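Local atomic coordinates of bacterial leucyl aminopeptidase (Legionella pneumophila, PDB entry 6ESL), a protein that probably cleaves amino-terminal residues such as leucine from peptides, acting as a secreted zinc-dependent aminopeptidase of peptidase family M28. Residues B[283-288]-B[359-364]; B[59-64]-B[70-75]; B[179-184]-B[190-195]; B[111-116]-B[303-308]. All coordinates share one frame; numbering follows the deposited sequence.

Interaction 1: residues B[283-288]-B[359-364]. With ZN (zinc ion), chain F.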
loop_
_atom_site.group_PDB
_atom_site.type_symbol
_atom_site.label_atom_id
_atom_site.label_comp_id
_atom_site.label_asym_id
_atom_site.label_seq_id
_atom_site.Cartn_x
_atom_site.Cartn_y
_atom_site.Cartn_z
ATOM N N PHE B 283 -8.591 -16.005 -0.892
ATOM C CA PHE B 283 -8.153 -16.830 0.270
ATOM C C PHE B 283 -7.380 -18.046 -0.187
ATOM O O PHE B 283 -7.991 -19.047 -0.716
ATOM C CB PHE B 283 -9.345 -17.185 1.140
ATOM C CG PHE B 283 -9.965 -16.011 1.802
ATOM C CD1 PHE B 283 -9.487 -15.550 3.046
ATOM C CD2 PHE B 283 -10.976 -15.329 1.219
ATOM C CE1 PHE B 283 -10.028 -14.417 3.649
ATOM C CE2 PHE B 283 -11.551 -14.252 1.829
ATOM C CZ PHE B 283 -11.011 -13.758 3.022
ATOM N N ASP B 284 -6.064 -17.900 -0.089
ATOM C CA ASP B 284 -5.132 -18.948 -0.401
ATOM C C ASP B 284 -4.247 -19.137 0.820
ATOM O O ASP B 284 -3.340 -18.350 1.093
ATOM C CB ASP B 284 -4.277 -18.566 -1.609
ATOM C CG ASP B 284 -3.281 -19.646 -1.983
ATOM O OD1 ASP B 284 -3.256 -20.694 -1.304
ATOM O OD2 ASP B 284 -2.523 -19.447 -2.956
ATOM N N MET B 285 -4.538 -20.204 1.543
ATOM C CA MET B 285 -3.798 -20.644 2.713
ATOM C C MET B 285 -4.229 -19.778 3.907
ATOM O O MET B 285 -3.852 -18.589 4.089
ATOM C CB MET B 285 -2.285 -20.761 2.547
ATOM C CG MET B 285 -1.893 -21.530 1.321
ATOM S SD MET B 285 -0.154 -21.770 1.063
ATOM C CE MET B 285 0.493 -20.104 1.091
ATOM N N THR B 286 -5.063 -20.399 4.725
ATOM C CA THR B 286 -5.698 -19.729 5.878
ATOM C C THR B 286 -5.499 -20.451 7.215
ATOM O O THR B 286 -6.071 -20.056 8.249
ATOM C CB THR B 286 -7.219 -19.613 5.648
ATOM O OG1 THR B 286 -7.824 -20.891 5.634
ATOM C CG2 THR B 286 -7.553 -18.794 4.411
ATOM N N GLY B 287 -4.671 -21.490 7.222
ATOM C CA GLY B 287 -4.562 -22.320 8.419
ATOM C C GLY B 287 -3.248 -22.549 9.121
ATOM O O GLY B 287 -3.241 -22.997 10.245
ATOM N N TYR B 288 -2.132 -22.305 8.458
ATOM C CA TYR B 288 -0.846 -22.577 9.071
ATOM C C TYR B 288 -0.337 -21.390 9.724
ATOM O O TYR B 288 -0.320 -20.263 9.130
ATOM C CB TYR B 288 0.148 -23.105 8.009
ATOM C CG TYR B 288 1.564 -23.338 8.581
ATOM C CD1 TYR B 288 1.929 -24.577 9.181
ATOM C CD2 TYR B 288 2.528 -22.345 8.473
ATOM C CE1 TYR B 288 3.235 -24.764 9.667
ATOM C CE2 TYR B 288 3.803 -22.536 8.957
ATOM C CZ TYR B 288 4.118 -23.756 9.558
ATOM O OH TYR B 288 5.376 -23.866 10.064
ATOM N N PRO B 359 5.956 -25.185 5.194
ATOM C CA PRO B 359 7.017 -25.969 4.554
ATOM C C PRO B 359 6.487 -27.279 3.979
ATOM O O PRO B 359 7.227 -27.998 3.306
ATOM C CB PRO B 359 7.981 -26.253 5.706
ATOM C CG PRO B 359 7.122 -26.229 6.924
ATOM C CD PRO B 359 6.076 -25.184 6.662
ATOM N N TYR B 360 5.221 -27.582 4.244
ATOM C CA TYR B 360 4.615 -28.797 3.750
ATOM C C TYR B 360 3.772 -28.647 2.517
ATOM O O TYR B 360 3.331 -29.580 1.952
ATOM C CB TYR B 360 3.826 -29.479 4.841
ATOM C CG TYR B 360 4.592 -29.597 6.106
ATOM C CD1 TYR B 360 5.687 -30.408 6.188
ATOM C CD2 TYR B 360 4.234 -28.869 7.210
ATOM C CE1 TYR B 360 6.393 -30.520 7.349
ATOM C CE2 TYR B 360 4.930 -28.962 8.377
ATOM C CZ TYR B 360 6.008 -29.795 8.444
ATOM O OH TYR B 360 6.694 -29.892 9.586
ATOM N N ILE B 361 3.671 -27.446 2.035
ATOM C CA ILE B 361 2.921 -27.135 0.849
ATOM C C ILE B 361 3.471 -27.927 -0.366
ATOM O O ILE B 361 4.653 -28.146 -0.484
ATOM C CB ILE B 361 3.053 -25.621 0.639
ATOM C CG1 ILE B 361 4.490 -25.214 0.438
ATOM C CG2 ILE B 361 2.383 -24.772 1.686
ATOM C CD1 ILE B 361 4.534 -23.768 0.020
ATOM N N HIS B 362 2.560 -28.361 -1.219
ATOM C CA HIS B 362 2.855 -29.140 -2.429
ATOM C C HIS B 362 3.488 -30.495 -2.159
ATOM O O HIS B 362 4.259 -30.961 -2.922
ATOM C CB HIS B 362 3.681 -28.367 -3.492
ATOM C CG HIS B 362 3.081 -27.082 -3.912
ATOM N ND1 HIS B 362 3.821 -26.062 -4.441
ATOM C CD2 HIS B 362 1.812 -26.653 -3.899
ATOM C CE1 HIS B 362 3.034 -25.060 -4.732
ATOM N NE2 HIS B 362 1.808 -25.392 -4.412
ATOM N N THR B 363 3.163 -31.092 -1.028
ATOM C CA THR B 363 3.654 -32.406 -0.636
ATOM C C THR B 363 2.544 -33.187 0.017
ATOM O O THR B 363 1.522 -32.653 0.309
ATOM C CB THR B 363 4.808 -32.387 0.393
ATOM O OG1 THR B 363 4.320 -32.081 1.694
ATOM C CG2 THR B 363 5.907 -31.429 0.021
ATOM N N SER B 364 2.750 -34.483 0.167
ATOM C CA SER B 364 1.798 -35.333 0.889
ATOM C C SER B 364 1.726 -35.023 2.333
ATOM O O SER B 364 0.827 -35.478 2.951
ATOM C CB SER B 364 2.228 -36.841 0.784
ATOM O OG SER B 364 2.309 -37.094 -0.599
HETATM ZN ZN ZN F . -2.571 -21.983 -3.181
HETATM O O HOH W 1 -0.744 -21.184 -2.277
#
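Two loops beside the zinc site, probably the active site of this aminopeptidase, meet through Met285 against Ile361 and Tyr288 against Pro359. Met285 runs extended to its sulfur and then bends (chi3 -55°), and its SD lies 4.0 Å from Ile361 CG2, the two side chains crossing at about a right angle. Farther from the metal, Pro359 CD approaches the hydroxyl end of the tyrosine, 3.7 Å from Tyr288 OH, in an oblique approach. No hydrogen bond crosses between the segments; the contact rests on apolar approaches and buries only 145 Å² in total.

Next to Met285, Asp284 chelates zinc with both carboxylate oxygens, Asp284 OD1 at 2.4 Å and Asp284 OD2 at 2.5 Å, and a water adds a ligand 2.2 Å from the zinc. His209 and Asp222 complete the site, and Asp222 also binds a second zinc with Glu257. Asp284 OD2 also hydrogen-bonds to Ser334 OG, a second-shell contact that would steady the carboxylate.

In 359-364 a type II turn from Tyr360 to Thr363 is fastened by Thr363 OG1 donating to Tyr360 O at 2.7 Å, with the donor tilted 23° from the carbonyl plane. The turn carries His362 to the metal side, where it touches Asp222 and Glu257 and hydrogen-bonds through ND1 to Asp65 of the second subunit. Loops at strand ends that surround paired zinc ions, with an aspartate bridging the metals, are characteristic of the M28 aminopeptidase fold.

Interaction 2: residues B[59-64]-B[70-75]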
loop_
_atom_site.group_PDB
_atom_site.type_symbol
_atom_site.label_atom_id
_atom_site.label_comp_id
_atom_site.label_asym_id
_atom_site.label_seq_id
_atom_site.Cartn_x
_atom_site.Cartn_y
_atom_site.Cartn_z
ATOM N N THR B 59 -2.677 33.528 -4.115
ATOM C CA THR B 59 -4.074 33.469 -4.566
ATOM C C THR B 59 -4.440 32.084 -5.030
ATOM O O THR B 59 -5.530 31.549 -4.613
ATOM C CB THR B 59 -4.363 34.547 -5.584
ATOM O OG1 THR B 59 -4.212 35.812 -4.949
ATOM C CG2 THR B 59 -5.770 34.457 -6.107
ATOM N N LEU B 60 -3.515 31.428 -5.767
ATOM C CA LEU B 60 -3.766 30.084 -6.221
ATOM C C LEU B 60 -3.697 29.057 -5.105
ATOM O O LEU B 60 -4.300 28.031 -5.199
ATOM C CB LEU B 60 -2.837 29.660 -7.382
ATOM C CG LEU B 60 -2.959 30.616 -8.609
ATOM C CD1 LEU B 60 -2.123 30.092 -9.785
ATOM C CD2 LEU B 60 -4.408 30.773 -9.081
ATOM N N THR B 61 -2.897 29.307 -4.083
ATOM C CA THR B 61 -2.878 28.446 -2.897
ATOM C C THR B 61 -4.247 28.471 -2.188
ATOM O O THR B 61 -4.754 27.397 -1.821
ATOM C CB THR B 61 -1.768 28.861 -1.904
ATOM O OG1 THR B 61 -0.503 28.697 -2.553
ATOM C CG2 THR B 61 -1.780 27.954 -0.629
ATOM N N ILE B 62 -4.772 29.626 -1.998
ATOM C CA ILE B 62 -6.068 29.832 -1.368
ATOM C C ILE B 62 -7.135 29.140 -2.203
ATOM O O ILE B 62 -7.910 28.362 -1.678
ATOM C CB ILE B 62 -6.449 31.306 -1.137
ATOM C CG1 ILE B 62 -5.444 32.055 -0.213
ATOM C CG2 ILE B 62 -7.837 31.433 -0.516
ATOM C CD1 ILE B 62 -5.059 31.267 1.020
ATOM N N LEU B 63 -7.121 29.389 -3.506
ATOM C CA LEU B 63 -8.031 28.714 -4.388
ATOM C C LEU B 63 -7.939 27.211 -4.256
ATOM O O LEU B 63 -8.986 26.587 -4.128
ATOM C CB LEU B 63 -7.909 29.152 -5.847
ATOM C CG LEU B 63 -8.871 28.494 -6.835
ATOM C CD1 LEU B 63 -10.289 28.979 -6.566
ATOM C CD2 LEU B 63 -8.454 28.821 -8.307
ATOM N N ALA B 64 -6.737 26.644 -4.272
ATOM C CA ALA B 64 -6.555 25.245 -4.257
ATOM C C ALA B 64 -7.127 24.668 -2.933
ATOM O O ALA B 64 -7.624 23.510 -2.922
ATOM C CB ALA B 64 -5.064 24.821 -4.353
ATOM N N GLY B 70 -6.610 19.152 -5.044
ATOM C CA GLY B 70 -5.136 19.084 -5.169
ATOM C C GLY B 70 -4.509 20.487 -5.228
ATOM O O GLY B 70 -5.199 21.486 -5.437
ATOM N N HIS B 71 -3.218 20.524 -5.067
ATOM C CA HIS B 71 -2.445 21.751 -5.120
ATOM C C HIS B 71 -1.683 21.761 -6.425
ATOM O O HIS B 71 -2.152 21.240 -7.441
ATOM C CB HIS B 71 -1.591 21.879 -3.842
ATOM C CG HIS B 71 -2.432 22.185 -2.652
ATOM N ND1 HIS B 71 -2.617 23.488 -2.217
ATOM C CD2 HIS B 71 -3.298 21.395 -1.933
ATOM C CE1 HIS B 71 -3.537 23.482 -1.263
ATOM N NE2 HIS B 71 -3.982 22.238 -1.088
ATOM N N PHE B 72 -0.526 22.404 -6.399
ATOM C CA PHE B 72 0.254 22.650 -7.650
ATOM C C PHE B 72 1.729 22.410 -7.341
ATOM O O PHE B 72 2.149 22.400 -6.182
ATOM C CB PHE B 72 -0.065 23.975 -8.220
ATOM C CG PHE B 72 0.240 25.127 -7.300
ATOM C CD1 PHE B 72 1.561 25.578 -7.119
ATOM C CD2 PHE B 72 -0.769 25.832 -6.674
ATOM C CE1 PHE B 72 1.860 26.621 -6.292
ATOM C CE2 PHE B 72 -0.468 26.930 -5.848
ATOM C CZ PHE B 72 0.854 27.272 -5.631
ATOM N N VAL B 73 2.490 22.175 -8.428
ATOM C CA VAL B 73 3.950 22.038 -8.310
ATOM C C VAL B 73 4.572 23.182 -9.071
ATOM O O VAL B 73 4.175 23.467 -10.199
ATOM C CB VAL B 73 4.409 20.657 -8.782
ATOM C CG1 VAL B 73 5.965 20.597 -8.806
ATOM C CG2 VAL B 73 3.867 19.581 -7.864
ATOM N N ASN B 74 5.468 23.914 -8.434
ATOM C CA ASN B 74 6.240 24.990 -9.074
ATOM C C ASN B 74 7.296 24.371 -9.953
ATOM O O ASN B 74 8.176 23.663 -9.483
ATOM C CB ASN B 74 6.851 25.909 -8.023
ATOM C CG ASN B 74 7.247 27.228 -8.558
ATOM O OD1 ASN B 74 7.869 27.242 -9.615
ATOM N ND2 ASN B 74 6.867 28.331 -7.942
ATOM N N VAL B 75 7.155 24.545 -11.270
ATOM C CA VAL B 75 8.122 23.912 -12.239
ATOM C C VAL B 75 9.075 24.975 -12.844
ATOM O O VAL B 75 9.752 24.705 -13.818
ATOM C CB VAL B 75 7.398 23.068 -13.326
ATOM C CG1 VAL B 75 6.696 21.906 -12.684
ATOM C CG2 VAL B 75 6.476 23.949 -14.218
HETATM O O HOH W 2 -7.909 22.098 -5.310
HETATM O O HOH W 3 -6.773 20.615 -2.385
#
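Phe72 CG sits between its backbone N and carbonyl carbon (chi1 60°), which aims the ring at the helix residues Leu60 and Thr61; His71 instead has CG anti to the carbonyl carbon (chi1 -71°), and its ring swings across Ala64. The phenylalanine ring meets Leu60 and Thr61 by one corner: Phe72 CE2 is 3.9 Å from Leu60 CB, and Phe72 CZ is 3.7 Å from Thr61 OG1. Both approach the ring obliquely, whereas Thr61 N lies in the ring plane at its edge. The imidazole is met over a face, with Ala64 CB 3.9 Å from the His71 ring centroid and 29° off the normal, a CH-pi contact.

Helix 57-67 packs here on the loop that leads into strand 73-74, the short edge strand of a four-stranded antiparallel sheet, which pairs with strand 21-27; Leu24 of that strand touches both Leu60 and Phe72, and the Cys29-Cys69 disulfide lies just before Gly70.

At the end of the contact Ala64 CB lies 3.5 Å from Gly70 O. Two waters join the backbones there: one donates to Ala64 O and to Gly70 O, both at 2.8 Å, while the other donates to Ala64 O and accepts from Gly70 N at 3.0 Å. Ala64 O therefore takes two water hydrogen bonds. Thr61 packs on Glu257, a zinc ligand of the second subunit, and Phe72 on Arg258 of that subunit.

Interaction 3: residues B[179-184]-B[190-195]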
loop_
_atom_site.group_PDB
_atom_site.type_symbol
_atom_site.label_atom_id
_atom_site.label_comp_id
_atom_site.label_asym_id
_atom_site.label_seq_id
_atom_site.Cartn_x
_atom_site.Cartn_y
_atom_site.Cartn_z
ATOM N N PHE B 179 -22.979 -21.773 -11.308
ATOM C CA PHE B 179 -22.581 -22.320 -12.621
ATOM C C PHE B 179 -21.114 -22.703 -12.715
ATOM O O PHE B 179 -20.281 -22.177 -11.967
ATOM C CB PHE B 179 -22.978 -21.383 -13.744
ATOM C CG PHE B 179 -22.395 -20.005 -13.657
ATOM C CD1 PHE B 179 -23.058 -18.992 -12.960
ATOM C CD2 PHE B 179 -21.199 -19.700 -14.314
ATOM C CE1 PHE B 179 -22.525 -17.674 -12.936
ATOM C CE2 PHE B 179 -20.692 -18.407 -14.305
ATOM C CZ PHE B 179 -21.333 -17.391 -13.587
ATOM N N PHE B 180 -20.821 -23.667 -13.569
ATOM C CA PHE B 180 -19.461 -23.992 -13.869
ATOM C C PHE B 180 -18.951 -23.097 -14.969
ATOM O O PHE B 180 -19.663 -22.812 -15.930
ATOM C CB PHE B 180 -19.275 -25.434 -14.305
ATOM C CG PHE B 180 -19.375 -26.440 -13.187
ATOM C CD1 PHE B 180 -18.723 -26.228 -11.948
ATOM C CD2 PHE B 180 -20.081 -27.664 -13.388
ATOM C CE1 PHE B 180 -18.787 -27.176 -10.938
ATOM C CE2 PHE B 180 -20.134 -28.630 -12.398
ATOM C CZ PHE B 180 -19.529 -28.381 -11.158
ATOM N N VAL B 181 -17.700 -22.650 -14.820
ATOM C CA VAL B 181 -16.942 -22.110 -15.909
ATOM C C VAL B 181 -15.878 -23.105 -16.320
ATOM O O VAL B 181 -15.009 -23.459 -15.544
ATOM C CB VAL B 181 -16.281 -20.799 -15.514
ATOM C CG1 VAL B 181 -15.427 -20.278 -16.686
ATOM C CG2 VAL B 181 -17.347 -19.771 -15.162
ATOM N N LYS B 182 -15.937 -23.528 -17.574
ATOM C CA LYS B 182 -14.966 -24.445 -18.134
ATOM C C LYS B 182 -13.500 -23.951 -18.144
ATOM O O LYS B 182 -13.192 -22.747 -18.073
ATOM C CB LYS B 182 -15.433 -24.938 -19.518
ATOM C CG LYS B 182 -16.660 -25.795 -19.418
ATOM C CD LYS B 182 -17.098 -26.238 -20.805
ATOM C CE LYS B 182 -18.311 -27.119 -20.725
ATOM N NZ LYS B 182 -18.690 -27.487 -22.124
ATOM N N THR B 183 -12.617 -24.942 -18.152
ATOM C CA THR B 183 -11.172 -24.719 -17.949
ATOM C C THR B 183 -10.339 -25.219 -19.148
ATOM O O THR B 183 -9.336 -25.877 -18.964
ATOM C CB THR B 183 -10.754 -25.461 -16.697
ATOM O OG1 THR B 183 -11.739 -25.259 -15.659
ATOM C CG2 THR B 183 -9.418 -24.880 -16.209
ATOM N N GLY B 184 -10.839 -25.037 -20.360
ATOM C CA GLY B 184 -10.199 -25.653 -21.533
ATOM C C GLY B 184 -9.922 -27.145 -21.433
ATOM O O GLY B 184 -10.825 -27.913 -21.183
ATOM N N SER B 190 -14.131 -24.430 -12.973
ATOM C CA SER B 190 -14.301 -23.531 -11.900
ATOM C C SER B 190 -15.822 -23.464 -11.466
ATOM O O SER B 190 -16.724 -23.491 -12.297
ATOM C CB SER B 190 -13.731 -22.141 -12.171
ATOM O OG SER B 190 -12.300 -22.113 -12.353
ATOM N N LEU B 191 -16.044 -23.301 -10.161
ATOM C CA LEU B 191 -17.388 -23.125 -9.568
ATOM C C LEU B 191 -17.622 -21.672 -9.242
ATOM O O LEU B 191 -16.909 -21.079 -8.420
ATOM C CB LEU B 191 -17.521 -23.916 -8.306
ATOM C CG LEU B 191 -18.838 -23.682 -7.492
ATOM C CD1 LEU B 191 -20.066 -23.996 -8.378
ATOM C CD2 LEU B 191 -18.742 -24.543 -6.241
ATOM N N VAL B 192 -18.580 -21.083 -9.920
ATOM C CA VAL B 192 -18.969 -19.731 -9.651
ATOM C C VAL B 192 -20.372 -19.806 -8.986
ATOM O O VAL B 192 -21.316 -20.528 -9.483
ATOM C CB VAL B 192 -19.088 -18.869 -10.897
ATOM C CG1 VAL B 192 -19.598 -17.463 -10.567
ATOM C CG2 VAL B 192 -17.720 -18.748 -11.599
ATOM N N THR B 193 -20.499 -19.096 -7.870
ATOM C CA THR B 193 -21.727 -19.047 -7.089
ATOM C C THR B 193 -22.089 -17.587 -6.875
ATOM O O THR B 193 -21.220 -16.716 -6.913
ATOM C CB THR B 193 -21.561 -19.738 -5.724
ATOM O OG1 THR B 193 -20.788 -18.905 -4.854
ATOM C CG2 THR B 193 -20.862 -21.079 -5.889
ATOM N N VAL B 194 -23.369 -17.314 -6.649
ATOM C CA VAL B 194 -23.811 -15.927 -6.488
ATOM C C VAL B 194 -24.982 -15.816 -5.556
ATOM O O VAL B 194 -25.902 -16.672 -5.619
ATOM C CB VAL B 194 -24.078 -15.209 -7.847
ATOM C CG1 VAL B 194 -25.204 -15.854 -8.645
ATOM C CG2 VAL B 194 -24.295 -13.715 -7.658
ATOM N N ILE B 195 -24.930 -14.796 -4.693
ATOM C CA ILE B 195 -26.023 -14.452 -3.782
ATOM C C ILE B 195 -26.493 -13.078 -4.186
ATOM O O ILE B 195 -25.727 -12.130 -4.050
ATOM C CB ILE B 195 -25.607 -14.493 -2.296
ATOM C CG1 ILE B 195 -25.170 -15.918 -1.937
ATOM C CG2 ILE B 195 -26.793 -14.146 -1.383
ATOM C CD1 ILE B 195 -24.240 -15.982 -0.735
HETATM O O HOH W 4 -12.191 -22.641 -15.024
#
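Phe179 and Val192 lie side by side and point the same way from their strands, the ring laid flat over the valine: Val192 CB is 3.9 Å from the Phe179 ring centroid and 17° off its normal, a CH-pi contact offset toward the rim. The ring reaches this place because CG stands between the backbone N and the carbonyl carbon (chi1 59°), and Phe179 CZ comes to 3.5 Å from Val192 CG1. On the same sheet face, Val181 CG2 meets Val192 CG2 at 3.7 Å. Phe180 projects from the other face, with Leu191, and turns its edge to the neighbouring strand: Phe180 CD1 is 3.4 Å from Ser190 O, in the ring plane.

The backbones that carry them form an antiparallel hairpin. Phe179 N donates to Val192 O at 2.8 Å, and Val192 N returns the bond to Phe179 O; Val181 and Ser190 form a second such pair. A water bridges Val181 O, Thr183 OG1 and Ser190 OG, while Thr183 OG1 also hydrogen-bonds to Gln188 O, and Ser190 OG to Ala254 N. Reciprocal backbone bonds thus fix the register of 176-183, an outermost strand of the mixed sheet, and the aromatic and aliphatic contacts add apolar cohesion.

Interaction 4: residues B[111-116]-B[303-308]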
loop_
_atom_site.group_PDB
_atom_site.type_symbol
_atom_site.label_atom_id
_atom_site.label_comp_id
_atom_site.label_asym_id
_atom_site.label_seq_id
_atom_site.Cartn_x
_atom_site.Cartn_y
_atom_site.Cartn_z
ATOM N N ASP B 111 -15.664 7.842 -3.342
ATOM C CA ASP B 111 -16.096 6.940 -2.265
ATOM C C ASP B 111 -14.881 6.172 -1.728
ATOM O O ASP B 111 -14.022 5.739 -2.477
ATOM C CB ASP B 111 -17.145 5.912 -2.719
ATOM C CG ASP B 111 -18.487 6.531 -3.065
ATOM O OD1 ASP B 111 -18.863 7.571 -2.495
ATOM O OD2 ASP B 111 -19.189 5.950 -3.895
ATOM N N VAL B 112 -14.872 5.954 -0.430
ATOM C CA VAL B 112 -13.779 5.321 0.247
ATOM C C VAL B 112 -14.236 4.010 0.883
ATOM O O VAL B 112 -15.393 3.901 1.280
ATOM C CB VAL B 112 -13.267 6.347 1.274
ATOM C CG1 VAL B 112 -12.476 5.747 2.391
ATOM C CG2 VAL B 112 -12.492 7.437 0.571
ATOM N N TYR B 113 -13.385 2.996 0.927
ATOM C CA TYR B 113 -13.796 1.779 1.565
ATOM C C TYR B 113 -13.877 2.178 3.031
ATOM O O TYR B 113 -12.930 2.677 3.584
ATOM C CB TYR B 113 -12.773 0.648 1.347
ATOM C CG TYR B 113 -12.525 0.231 -0.081
ATOM C CD1 TYR B 113 -13.495 -0.391 -0.825
ATOM C CD2 TYR B 113 -11.312 0.442 -0.677
ATOM C CE1 TYR B 113 -13.265 -0.761 -2.126
ATOM C CE2 TYR B 113 -11.072 0.078 -1.974
ATOM C CZ TYR B 113 -12.050 -0.528 -2.701
ATOM O OH TYR B 113 -11.818 -0.881 -3.985
ATOM N N GLU B 114 -14.999 1.927 3.677
ATOM C CA GLU B 114 -15.146 2.318 5.072
ATOM C C GLU B 114 -15.843 1.245 5.831
ATOM O O GLU B 114 -16.475 0.392 5.251
ATOM C CB GLU B 114 -15.979 3.611 5.203
ATOM C CG GLU B 114 -15.539 4.751 4.269
ATOM C CD GLU B 114 -16.367 6.032 4.445
ATOM O OE1 GLU B 114 -17.477 6.193 3.874
ATOM O OE2 GLU B 114 -15.844 6.915 5.150
ATOM N N ILE B 115 -15.727 1.344 7.128
ATOM C CA ILE B 115 -16.398 0.463 8.085
ATOM C C ILE B 115 -17.651 1.210 8.592
ATOM O O ILE B 115 -17.525 2.238 9.244
ATOM C CB ILE B 115 -15.449 0.159 9.286
ATOM C CG1 ILE B 115 -14.240 -0.679 8.739
ATOM C CG2 ILE B 115 -16.249 -0.398 10.467
ATOM C CD1 ILE B 115 -13.033 -0.913 9.614
ATOM N N LYS B 116 -18.819 0.715 8.200
ATOM C CA LYS B 116 -20.117 1.336 8.463
ATOM C C LYS B 116 -21.144 0.339 8.761
ATOM O O LYS B 116 -22.306 0.679 8.705
ATOM C CB LYS B 116 -20.652 2.010 7.227
ATOM C CG LYS B 116 -19.777 3.060 6.584
ATOM C CD LYS B 116 -20.521 3.570 5.365
ATOM C CE LYS B 116 -20.110 4.987 4.982
ATOM N NZ LYS B 116 -21.287 5.853 4.649
ATOM N N TYR B 303 0.860 -7.492 -6.653
ATOM C CA TYR B 303 -0.268 -7.837 -7.543
ATOM C C TYR B 303 -1.630 -7.645 -6.912
ATOM O O TYR B 303 -2.584 -8.371 -7.198
ATOM C CB TYR B 303 -0.083 -9.238 -8.135
ATOM C CG TYR B 303 1.287 -9.300 -8.777
ATOM C CD1 TYR B 303 1.516 -8.797 -10.066
ATOM C CD2 TYR B 303 2.398 -9.824 -8.100
ATOM C CE1 TYR B 303 2.768 -8.833 -10.625
ATOM C CE2 TYR B 303 3.638 -9.879 -8.703
ATOM C CZ TYR B 303 3.826 -9.358 -9.947
ATOM O OH TYR B 303 5.087 -9.440 -10.493
ATOM N N THR B 304 -1.720 -6.609 -6.088
ATOM C CA THR B 304 -2.949 -6.336 -5.379
ATOM C C THR B 304 -3.205 -4.788 -5.383
ATOM O O THR B 304 -2.284 -4.027 -5.511
ATOM C CB THR B 304 -2.874 -6.738 -3.910
ATOM O OG1 THR B 304 -1.754 -6.168 -3.258
ATOM C CG2 THR B 304 -2.808 -8.308 -3.730
ATOM N N ASP B 305 -4.438 -4.422 -5.146
ATOM C CA ASP B 305 -4.893 -3.054 -5.083
ATOM C C ASP B 305 -4.512 -2.498 -3.756
ATOM O O ASP B 305 -4.836 -3.030 -2.713
ATOM C CB ASP B 305 -6.388 -2.960 -5.280
ATOM C CG ASP B 305 -6.903 -1.531 -5.261
ATOM O OD1 ASP B 305 -6.644 -0.849 -6.259
ATOM O OD2 ASP B 305 -7.548 -1.087 -4.231
ATOM N N ARG B 306 -3.823 -1.371 -3.814
ATOM C CA ARG B 306 -3.370 -0.695 -2.621
ATOM C C ARG B 306 -4.462 -0.267 -1.674
ATOM O O ARG B 306 -4.390 -0.586 -0.464
ATOM C CB ARG B 306 -2.463 0.497 -3.051
ATOM C CG ARG B 306 -2.126 1.453 -1.896
ATOM C CD ARG B 306 -1.138 2.498 -2.337
ATOM N NE ARG B 306 -0.402 2.986 -1.151
ATOM C CZ ARG B 306 0.610 3.867 -1.212
ATOM N NH1 ARG B 306 1.050 4.339 -2.398
ATOM N NH2 ARG B 306 1.160 4.310 -0.095
ATOM N N ASP B 307 -5.494 0.438 -2.134
ATOM C CA ASP B 307 -6.575 0.823 -1.242
ATOM C C ASP B 307 -7.353 -0.358 -0.682
ATOM O O ASP B 307 -7.713 -0.377 0.460
ATOM C CB ASP B 307 -7.549 1.811 -1.889
ATOM C CG ASP B 307 -6.941 3.182 -2.108
ATOM O OD1 ASP B 307 -5.880 3.497 -1.528
ATOM O OD2 ASP B 307 -7.544 3.957 -2.874
ATOM N N LEU B 308 -7.623 -1.377 -1.515
ATOM C CA LEU B 308 -8.400 -2.523 -0.978
ATOM C C LEU B 308 -7.585 -3.294 0.077
ATOM O O LEU B 308 -8.134 -3.752 1.082
ATOM C CB LEU B 308 -8.843 -3.432 -2.131
ATOM C CG LEU B 308 -9.817 -4.558 -1.719
ATOM C CD1 LEU B 308 -11.119 -3.980 -1.258
ATOM C CD2 LEU B 308 -10.026 -5.510 -2.890
HETATM O O HOH W 5 -9.635 0.299 -5.050
#
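Asp305 OD2 is held twice, by a water that donates at 2.6 Å and by Leu308 N at 2.7 Å. The hydrogen bond from the amide, 153° at its hydrogen, reaches the anti side of the carboxylate and makes Asp305 the N-cap of helix 306-320. The same water is hydrogen-bonded to Tyr113 OH, also at 2.7 Å, and so carries the cap across to 111-116.

The tyrosine ring itself lies against the first turn. Leu308 CD1 stands over one face, 4.0 Å from the Tyr113 ring centroid and 17° off the normal, a CH-pi contact displaced toward the rim; Leu308 CG is anti to its backbone N (chi1 -172°), and the branch beyond it carries CD1 over the ring. Asp307 CB comes in the ring plane at the edge, 3.9 Å from Tyr113 CE2, while the Asp307 carboxylate makes a salt bridge to Arg328 of the second subunit. Tyr311, Pro345 and Leu390 also touch Tyr113.

Here the loop between helices 88-94 and 118-125 sets Tyr113 against the start of helix 306-320. With an amide N-H at the helix terminus and a water both donating to Asp305 OD2, the carboxylate would be expected to favour its ionised form.

Interaction 2 comes first along the chain and stands apart, in the N-terminal four-stranded sheet with its helix: its centre is 52 Å from interaction 1, 51 Å from interaction 3 and 28 Å from interaction 4. The other three, with centres 24 to 27 Å apart, belong to the mixed-sheet body. Interaction 3 pairs two of its strands, interaction 1 joins loops following strands 277-282 and 346-350, and interaction 4 sets loop 111-116 on helix 306-320, which follows strand 297-300 and precedes 324-327 in sequence. Segment 303-308 falls between the halves of interaction 1, so interactions 1 and 4 alternate. Interactions 1, 2 and 4 all touch the second subunit, whose helix 57-67 approaches the zinc site, consistent with intersubunit covering of that site.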